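Local coordinates for protein carboxypeptidase 1 (Deinococcus radiodurans str. R1, PDB 5GIV) that is a metal-dependent carboxypeptidase of the M32 family that probably removes amino acids one by one from the C-terminal end of peptides, with broad specificity, at residues T249-E254 with L261-H266; R209-G214 with G228-T233; D199-G204 with D256-L261. All blocks are in the same frame, centred on the assembly; numbering follows the deposited sequence.

Interaction 1: residues T249-E254 with L261-H266. With ZN (zinc ion), chain G.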
# COMPACT_ATOMS: atom_id res chain seq x y z
N THR A 249 -3.05 12.59 -1.13
CA THR A 249 -1.79 12.73 -1.84
C THR A 249 -1.69 14.15 -2.38
O THR A 249 -2.70 14.82 -2.63
CB THR A 249 -1.65 11.72 -2.99
OG1 THR A 249 -2.66 11.95 -3.98
CG2 THR A 249 -1.77 10.29 -2.46
N THR A 250 -0.45 14.61 -2.55
CA THR A 250 -0.18 15.95 -3.02
C THR A 250 0.97 15.89 -4.03
O THR A 250 1.57 14.83 -4.26
CB THR A 250 0.15 16.90 -1.85
OG1 THR A 250 0.10 18.26 -2.30
CG2 THR A 250 1.55 16.59 -1.28
N ARG A 251 1.25 17.04 -4.64
CA ARG A 251 2.29 17.17 -5.65
C ARG A 251 3.08 18.43 -5.37
O ARG A 251 2.49 19.49 -5.15
CB ARG A 251 1.68 17.20 -7.05
CG ARG A 251 2.56 17.78 -8.11
CD ARG A 251 1.69 18.14 -9.31
NE ARG A 251 0.66 19.12 -8.95
CZ ARG A 251 -0.50 19.25 -9.59
NH1 ARG A 251 -0.79 18.45 -10.61
NH2 ARG A 251 -1.37 20.17 -9.20
N VAL A 252 4.41 18.33 -5.38
CA VAL A 252 5.28 19.41 -4.94
C VAL A 252 6.06 19.96 -6.11
O VAL A 252 6.69 19.20 -6.86
CB VAL A 252 6.23 18.95 -3.83
CG1 VAL A 252 7.03 20.14 -3.29
CG2 VAL A 252 5.45 18.27 -2.72
N LYS A 253 6.05 21.28 -6.27
CA LYS A 253 6.90 21.99 -7.22
C LYS A 253 7.80 22.95 -6.44
O LYS A 253 7.32 23.92 -5.86
CB LYS A 253 6.07 22.75 -8.25
CG LYS A 253 5.43 21.83 -9.27
CD LYS A 253 4.97 22.56 -10.50
CE LYS A 253 3.56 23.05 -10.33
NZ LYS A 253 2.63 21.90 -10.51
N GLU A 254 9.10 22.67 -6.42
CA GLU A 254 10.00 23.59 -5.73
C GLU A 254 9.99 24.97 -6.38
O GLU A 254 10.31 25.96 -5.71
CB GLU A 254 11.42 23.04 -5.70
CG GLU A 254 11.57 21.82 -4.81
CD GLU A 254 12.99 21.62 -4.30
OE1 GLU A 254 13.93 22.21 -4.87
OE2 GLU A 254 13.14 20.89 -3.29
N LEU A 261 0.96 23.41 -1.30
CA LEU A 261 0.18 23.84 -0.15
C LEU A 261 -1.32 23.71 -0.42
O LEU A 261 -2.05 23.11 0.38
CB LEU A 261 0.54 25.28 0.22
CG LEU A 261 -0.36 25.84 1.32
CD1 LEU A 261 -0.31 24.89 2.51
CD2 LEU A 261 0.08 27.24 1.74
N TYR A 262 -1.78 24.24 -1.55
CA TYR A 262 -3.22 24.28 -1.76
C TYR A 262 -3.79 22.97 -2.29
O TYR A 262 -4.98 22.70 -2.06
CB TYR A 262 -3.57 25.50 -2.63
CG TYR A 262 -3.44 26.75 -1.78
CD1 TYR A 262 -4.39 27.05 -0.80
CD2 TYR A 262 -2.34 27.60 -1.89
CE1 TYR A 262 -4.27 28.15 0.01
CE2 TYR A 262 -2.21 28.72 -1.08
CZ TYR A 262 -3.18 28.99 -0.13
OH TYR A 262 -3.08 30.08 0.68
N SER A 263 -2.98 22.14 -2.97
CA SER A 263 -3.40 20.76 -3.21
C SER A 263 -3.62 20.02 -1.90
O SER A 263 -4.58 19.26 -1.76
CB SER A 263 -2.36 20.02 -4.06
OG SER A 263 -2.32 20.48 -5.40
N THR A 264 -2.70 20.19 -0.94
CA THR A 264 -2.82 19.50 0.33
C THR A 264 -4.04 19.99 1.11
O THR A 264 -4.83 19.18 1.61
CB THR A 264 -1.53 19.67 1.14
OG1 THR A 264 -0.48 18.95 0.49
CG2 THR A 264 -1.69 19.16 2.56
N LEU A 265 -4.25 21.31 1.18
CA LEU A 265 -5.43 21.82 1.89
C LEU A 265 -6.71 21.33 1.22
O LEU A 265 -7.64 20.90 1.90
CB LEU A 265 -5.40 23.35 1.93
CG LEU A 265 -4.18 24.04 2.54
CD1 LEU A 265 -4.43 25.53 2.76
CD2 LEU A 265 -3.80 23.39 3.85
N HIS A 266 -6.72 21.31 -0.11
CA HIS A 266 -7.89 20.84 -0.83
C HIS A 266 -8.21 19.38 -0.50
O HIS A 266 -9.32 19.06 -0.06
CB HIS A 266 -7.66 21.01 -2.34
CG HIS A 266 -8.81 20.58 -3.19
ND1 HIS A 266 -9.68 21.48 -3.76
CD2 HIS A 266 -9.23 19.36 -3.57
CE1 HIS A 266 -10.59 20.83 -4.46
NE2 HIS A 266 -10.34 19.54 -4.36
ZN ZN G . -11.67 17.94 -5.20
O HOH W 1 -9.91 16.36 -5.66
O HOH W 2 -11.15 18.91 -6.91
O HOH W 3 -12.31 15.74 -6.06

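Interaction 2: residues R209-G214 with G228-T233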
# COMPACT_ATOMS: atom_id res chain seq x y z
N ARG A 209 10.52 20.83 3.13
CA ARG A 209 9.91 21.84 3.98
C ARG A 209 8.46 22.11 3.60
O ARG A 209 7.61 22.30 4.48
CB ARG A 209 10.70 23.14 3.93
CG ARG A 209 11.93 23.11 4.78
CD ARG A 209 12.77 24.34 4.56
NE ARG A 209 13.81 24.36 5.56
CZ ARG A 209 15.04 23.90 5.38
NH1 ARG A 209 15.38 23.37 4.20
NH2 ARG A 209 15.92 23.95 6.38
N GLN A 210 8.15 22.11 2.30
CA GLN A 210 6.77 22.32 1.87
C GLN A 210 5.85 21.27 2.47
O GLN A 210 4.80 21.60 3.03
CB GLN A 210 6.68 22.32 0.35
CG GLN A 210 7.29 23.52 -0.35
CD GLN A 210 6.88 23.57 -1.81
OE1 GLN A 210 5.70 23.40 -2.14
NE2 GLN A 210 7.84 23.80 -2.70
N LEU A 211 6.24 20.00 2.38
CA LEU A 211 5.39 18.95 2.94
C LEU A 211 5.24 19.12 4.45
O LEU A 211 4.14 18.99 4.98
CB LEU A 211 5.97 17.58 2.61
CG LEU A 211 5.91 17.21 1.13
CD1 LEU A 211 6.71 15.94 0.82
CD2 LEU A 211 4.45 17.06 0.73
N ALA A 212 6.34 19.44 5.14
CA ALA A 212 6.27 19.60 6.59
C ALA A 212 5.32 20.72 6.96
O ALA A 212 4.47 20.57 7.85
CB ALA A 212 7.66 19.85 7.17
N PHE A 213 5.42 21.86 6.27
CA PHE A 213 4.52 22.96 6.55
C PHE A 213 3.07 22.57 6.28
O PHE A 213 2.17 22.84 7.08
CB PHE A 213 4.93 24.19 5.74
CG PHE A 213 3.96 25.33 5.86
CD1 PHE A 213 4.07 26.24 6.90
CD2 PHE A 213 2.93 25.48 4.95
CE1 PHE A 213 3.18 27.29 7.02
CE2 PHE A 213 2.05 26.53 5.06
CZ PHE A 213 2.17 27.44 6.10
N GLY A 214 2.82 21.92 5.14
CA GLY A 214 1.46 21.55 4.79
C GLY A 214 0.82 20.61 5.81
O GLY A 214 -0.38 20.70 6.09
N GLY A 228 -5.10 8.31 8.86
CA GLY A 228 -4.77 8.71 7.50
C GLY A 228 -3.29 9.01 7.37
O GLY A 228 -2.51 8.84 8.31
N ARG A 229 -2.93 9.46 6.18
CA ARG A 229 -1.56 9.85 5.87
C ARG A 229 -1.58 10.54 4.52
O ARG A 229 -2.58 10.51 3.80
CB ARG A 229 -0.61 8.64 5.87
CG ARG A 229 -1.01 7.53 4.92
CD ARG A 229 0.10 6.47 4.77
NE ARG A 229 1.29 7.00 4.11
CZ ARG A 229 2.41 7.34 4.74
NH1 ARG A 229 2.50 7.23 6.06
NH2 ARG A 229 3.43 7.82 4.05
N GLN A 230 -0.44 11.14 4.17
CA GLN A 230 -0.25 11.83 2.90
C GLN A 230 0.99 11.28 2.20
O GLN A 230 1.98 10.95 2.85
CB GLN A 230 -0.10 13.36 3.10
CG GLN A 230 0.07 14.13 1.78
CD GLN A 230 0.17 15.64 1.96
OE1 GLN A 230 -0.51 16.40 1.26
NE2 GLN A 230 1.02 16.09 2.87
N ASP A 231 0.93 11.19 0.87
CA ASP A 231 2.06 10.78 0.06
C ASP A 231 2.09 11.60 -1.22
O ASP A 231 1.15 12.35 -1.53
CB ASP A 231 2.01 9.28 -0.26
CG ASP A 231 2.07 8.41 0.98
OD1 ASP A 231 3.19 8.15 1.46
OD2 ASP A 231 1.01 7.99 1.49
N LEU A 232 3.16 11.44 -1.99
CA LEU A 232 3.35 12.17 -3.25
C LEU A 232 2.89 11.33 -4.43
O LEU A 232 3.18 10.13 -4.50
CB LEU A 232 4.81 12.55 -3.44
CG LEU A 232 5.40 13.57 -2.48
CD1 LEU A 232 6.85 13.84 -2.82
CD2 LEU A 232 4.61 14.84 -2.61
N THR A 233 2.17 11.96 -5.35
CA THR A 233 1.76 11.30 -6.59
C THR A 233 1.77 12.33 -7.71
O THR A 233 2.01 13.52 -7.50
CB THR A 233 0.39 10.63 -6.46
OG1 THR A 233 -0.62 11.62 -6.22
CG2 THR A 233 0.39 9.61 -5.34
O HOH W 4 1.83 18.70 3.24

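Interaction 3: residues D199-G204 with D256-L261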
# COMPACT_ATOMS: atom_id res chain seq x y z
N ASP A 199 6.86 37.39 -7.54
CA ASP A 199 8.15 36.81 -7.91
C ASP A 199 8.81 36.07 -6.75
O ASP A 199 9.60 35.14 -6.99
CB ASP A 199 9.09 37.90 -8.42
CG ASP A 199 9.43 38.92 -7.34
OD1 ASP A 199 10.30 38.63 -6.49
OD2 ASP A 199 8.82 40.01 -7.33
N PHE A 200 8.54 36.45 -5.50
CA PHE A 200 9.19 35.77 -4.39
C PHE A 200 8.77 34.31 -4.29
O PHE A 200 9.47 33.52 -3.65
CB PHE A 200 8.92 36.49 -3.06
CG PHE A 200 7.47 36.70 -2.78
CD1 PHE A 200 6.73 35.72 -2.13
CD2 PHE A 200 6.84 37.86 -3.17
CE1 PHE A 200 5.40 35.90 -1.89
CE2 PHE A 200 5.51 38.05 -2.92
CZ PHE A 200 4.78 37.07 -2.28
N LEU A 201 7.64 33.94 -4.89
CA LEU A 201 7.23 32.54 -4.93
C LEU A 201 8.12 31.69 -5.82
O LEU A 201 8.05 30.46 -5.74
CB LEU A 201 5.77 32.43 -5.39
CG LEU A 201 4.76 33.13 -4.46
CD1 LEU A 201 3.36 33.13 -5.07
CD2 LEU A 201 4.77 32.50 -3.08
N GLY A 202 8.95 32.30 -6.66
CA GLY A 202 9.83 31.57 -7.54
C GLY A 202 11.26 31.43 -7.06
O GLY A 202 12.13 31.02 -7.84
N ARG A 203 11.54 31.74 -5.79
CA ARG A 203 12.91 31.79 -5.30
C ARG A 203 13.45 30.42 -4.91
O ARG A 203 14.63 30.33 -4.56
CB ARG A 203 13.00 32.75 -4.11
CG ARG A 203 12.79 34.20 -4.48
CD ARG A 203 12.71 35.14 -3.28
NE ARG A 203 12.95 36.52 -3.71
CZ ARG A 203 12.90 37.59 -2.92
NH1 ARG A 203 12.60 37.46 -1.63
NH2 ARG A 203 13.16 38.80 -3.41
N GLY A 204 12.63 29.37 -4.97
CA GLY A 204 13.09 28.04 -4.62
C GLY A 204 12.69 27.62 -3.22
O GLY A 204 13.24 28.15 -2.24
N ASP A 256 7.35 26.63 -7.23
CA ASP A 256 6.15 27.37 -6.83
C ASP A 256 5.47 26.68 -5.65
O ASP A 256 4.83 25.64 -5.82
CB ASP A 256 5.18 27.53 -8.00
CG ASP A 256 3.90 28.28 -7.61
OD1 ASP A 256 3.80 28.81 -6.48
OD2 ASP A 256 3.00 28.39 -8.46
N PRO A 257 5.60 27.23 -4.44
CA PRO A 257 5.10 26.54 -3.25
C PRO A 257 3.59 26.60 -3.06
O PRO A 257 3.07 25.84 -2.23
CB PRO A 257 5.82 27.27 -2.11
CG PRO A 257 6.01 28.65 -2.62
CD PRO A 257 6.26 28.50 -4.11
N THR A 258 2.88 27.44 -3.82
CA THR A 258 1.42 27.46 -3.69
C THR A 258 0.78 26.18 -4.19
O THR A 258 -0.30 25.81 -3.73
CB THR A 258 0.83 28.67 -4.43
OG1 THR A 258 1.03 28.51 -5.84
CG2 THR A 258 1.46 29.97 -3.96
N ASP A 259 1.43 25.47 -5.12
CA ASP A 259 0.85 24.24 -5.67
C ASP A 259 0.68 23.17 -4.59
O ASP A 259 -0.43 22.68 -4.35
CB ASP A 259 1.72 23.71 -6.81
CG ASP A 259 1.32 24.27 -8.16
OD1 ASP A 259 1.19 25.51 -8.29
OD2 ASP A 259 1.12 23.45 -9.09
N ALA A 260 1.79 22.77 -3.95
CA ALA A 260 1.71 21.74 -2.92
C ALA A 260 0.81 22.17 -1.77
O ALA A 260 -0.04 21.40 -1.31
CB ALA A 260 3.11 21.41 -2.40
N LEU A 261 0.96 23.41 -1.30
CA LEU A 261 0.18 23.84 -0.15
C LEU A 261 -1.32 23.71 -0.42
O LEU A 261 -2.05 23.11 0.38
CB LEU A 261 0.54 25.28 0.22
CG LEU A 261 -0.36 25.84 1.32
CD1 LEU A 261 -0.31 24.89 2.51
CD2 LEU A 261 0.08 27.24 1.74

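Interaction 1: residues T249-E254 with L261-H266
The end of strand 245-250 passes close to helix 257-275 at Thr250 and Thr264, whose CA atoms are 5.5 Å apart, before the chain peels off into a loop. So near an approach needs small side chains, and threonine and serine supply them. The two hydroxyls are within hydrogen-bonding distance, Thr250 OG1 2.9 Å from Thr264 OG1, though Ala260 O may compete weakly for the Thr250 proton. Thr250 reaches across because OG1 stands anti to its own backbone N (chi1 -166°), on the side of the helix. Thr250 CB follows closely, 3.2 Å from Thr264 OG1, and the two side chains cross at a slant. Thr264 OG1 is a meeting point of polar atoms, since Gln230 OE1 and Ala260 O also lie within hydrogen-bonding distance; both are acceptors and must share or compete for its one proton. One residue earlier, Ser263 offers Thr250 its methylene: Ser263 CB lies 3.5 Å from Thr250 OG1. The serine hydroxyl turns back along the helix to Asp259 O. Arg251, bent at its third torsion, brings its guanidinium near that serine at an oblique angle, but Arg251 NH2 stays 3.9 Å from Ser263 OG, a loose approach.

The same helix carries the HExxH signature of this metallopeptidase. His266, two residues on from Thr264, binds the zinc ion through NE2 at 2.2 Å. His270, Glu296 and three waters complete the site, while Glu303 OE2 hydrogen-bonds His266 ND1, which together with the metal bond would hold the rotation of the ring. Glu267, the predicted proton donor/acceptor, follows directly in sequence. The two buried threonine hydroxyls thus have polar partners in one another and in neighbouring oxygens, and a polar seam of small residues joins the strand end to the zinc-binding helix.

Interaction 2: residues R209-G214 with G228-T233
Leu211 of helix 207-221 points at strand 230-232 and makes its apolar contact with Leu232, whose side chain bends in from the side of the strand. Leu211 CD2 lies 4.0 Å from Leu232 CD2, methyl against methyl. Val252 touches both of them, widening the apolar patch. Leu211 CD2 is also 4.2 Å from Gln230 NE2, a loose contact.

The strand concerned is an outer member of a three-stranded mixed sheet, running parallel to 245-250, so the helix packs over the sheet's margin with branched aliphatic residues suited to filling the gap.

The polar link is indirect. One water donates to Leu211 O at 2.9 Å and accepts from Gln230 NE2 at 2.8 Å, bridging helix backbone and strand side chain. A glutamine suits this place through its length and its two-sided amide: with CG anti to the backbone N (chi1 -179°) and the chain extended beyond it, NE2 reaches the water while Gln230 OE1 hydrogen-bonds Thr264 OG1.

A salt bridge lies within the 228-233 segment, with Asp231 pointing away from the helix. Arg229 grips Asp231 side-on: Arg229 NH2 is 2.6 Å from Asp231 OD1, which lies in the guanidinium plane, the bond nearly straight at 176°, whereas Arg229 NE meets the syn lone pair of Asp231 OD2 at 2.8 Å, somewhat tilted. Arg229 further packs on Phe37 of the second subunit.

Interaction 3: residues D199-G204 with D256-L261
Leu201, at the end of a short 3-10 turn, abuts the start of helix 257-275, and its CA lies 5.6 Å from that of Asp256. The tight part is where its backbone meets the proline: Leu201 O sits 3.1 Å from Pro257 CD, a close van der Waals approach. Its side chain reaches on in two branches, Leu201 CD2 lying 4.1 Å from Pro257 CG and Leu201 CD1 3.9 Å from Thr258 CG2, and crosses both partners at about a right angle. A branched leucine can thus touch two successive residues of the helix.

Proline suits the first helical turn, where its missing N-H costs no helical bond. Just before it, Asp256 is the N-cap. Asp256 OD1 accepts from Thr258 N at 3.1 Å and from Thr258 OG1 at 2.9 Å, both from the same face of the carboxylate. The threonine hydroxyl, lying between its backbone N and carbonyl carbon (chi1 66°), is drawn to the cap, which leaves CG2 to face Leu201. Were Pro257 an alanine, Leu201 O and Leu201 CD2 would probably lose the ring carbons they rest on, leaving a gap, and the helix start would be less rigid.

The contact is looser at Asp256, where Leu201 CB stays 4.3 Å from Asp256 OD1. The exposed Gly202 and Arg203 follow without touching the helix, and Arg203 NH1 turns instead to the carbonyls of Gln327 and Ala329. Leu201 also packs on Met336 and Ala339 of helix 333-339, while Pro257 also touches Gln210 of helix 207-221 and Trp320 of helix 310-323.

How the interactions relate
From the N terminus, residues 199-204 come first and close the longest loop by meeting 256-261 in interaction 3. Inside that loop nests interaction 2, where strand 230-232 comes back against helix 207-221. Interaction 1 follows it in series, joining the end of neighbouring strand 245-250 to the zinc-binding helix across six residues, mostly the start of that helix itself. Its segments alternate with those of interaction 3, so these two cross, sharing Leu261; the salt bridge between Lys253 and Asp259 also joins them. Interactions 1 and 2 meet through the backbone pairing of Thr250 with Asp231. Interactions 1 and 3 fasten the strand end and the loop before helix 207-221 to helix 257-275, while interaction 2 fastens helix 207-221 to the sheet.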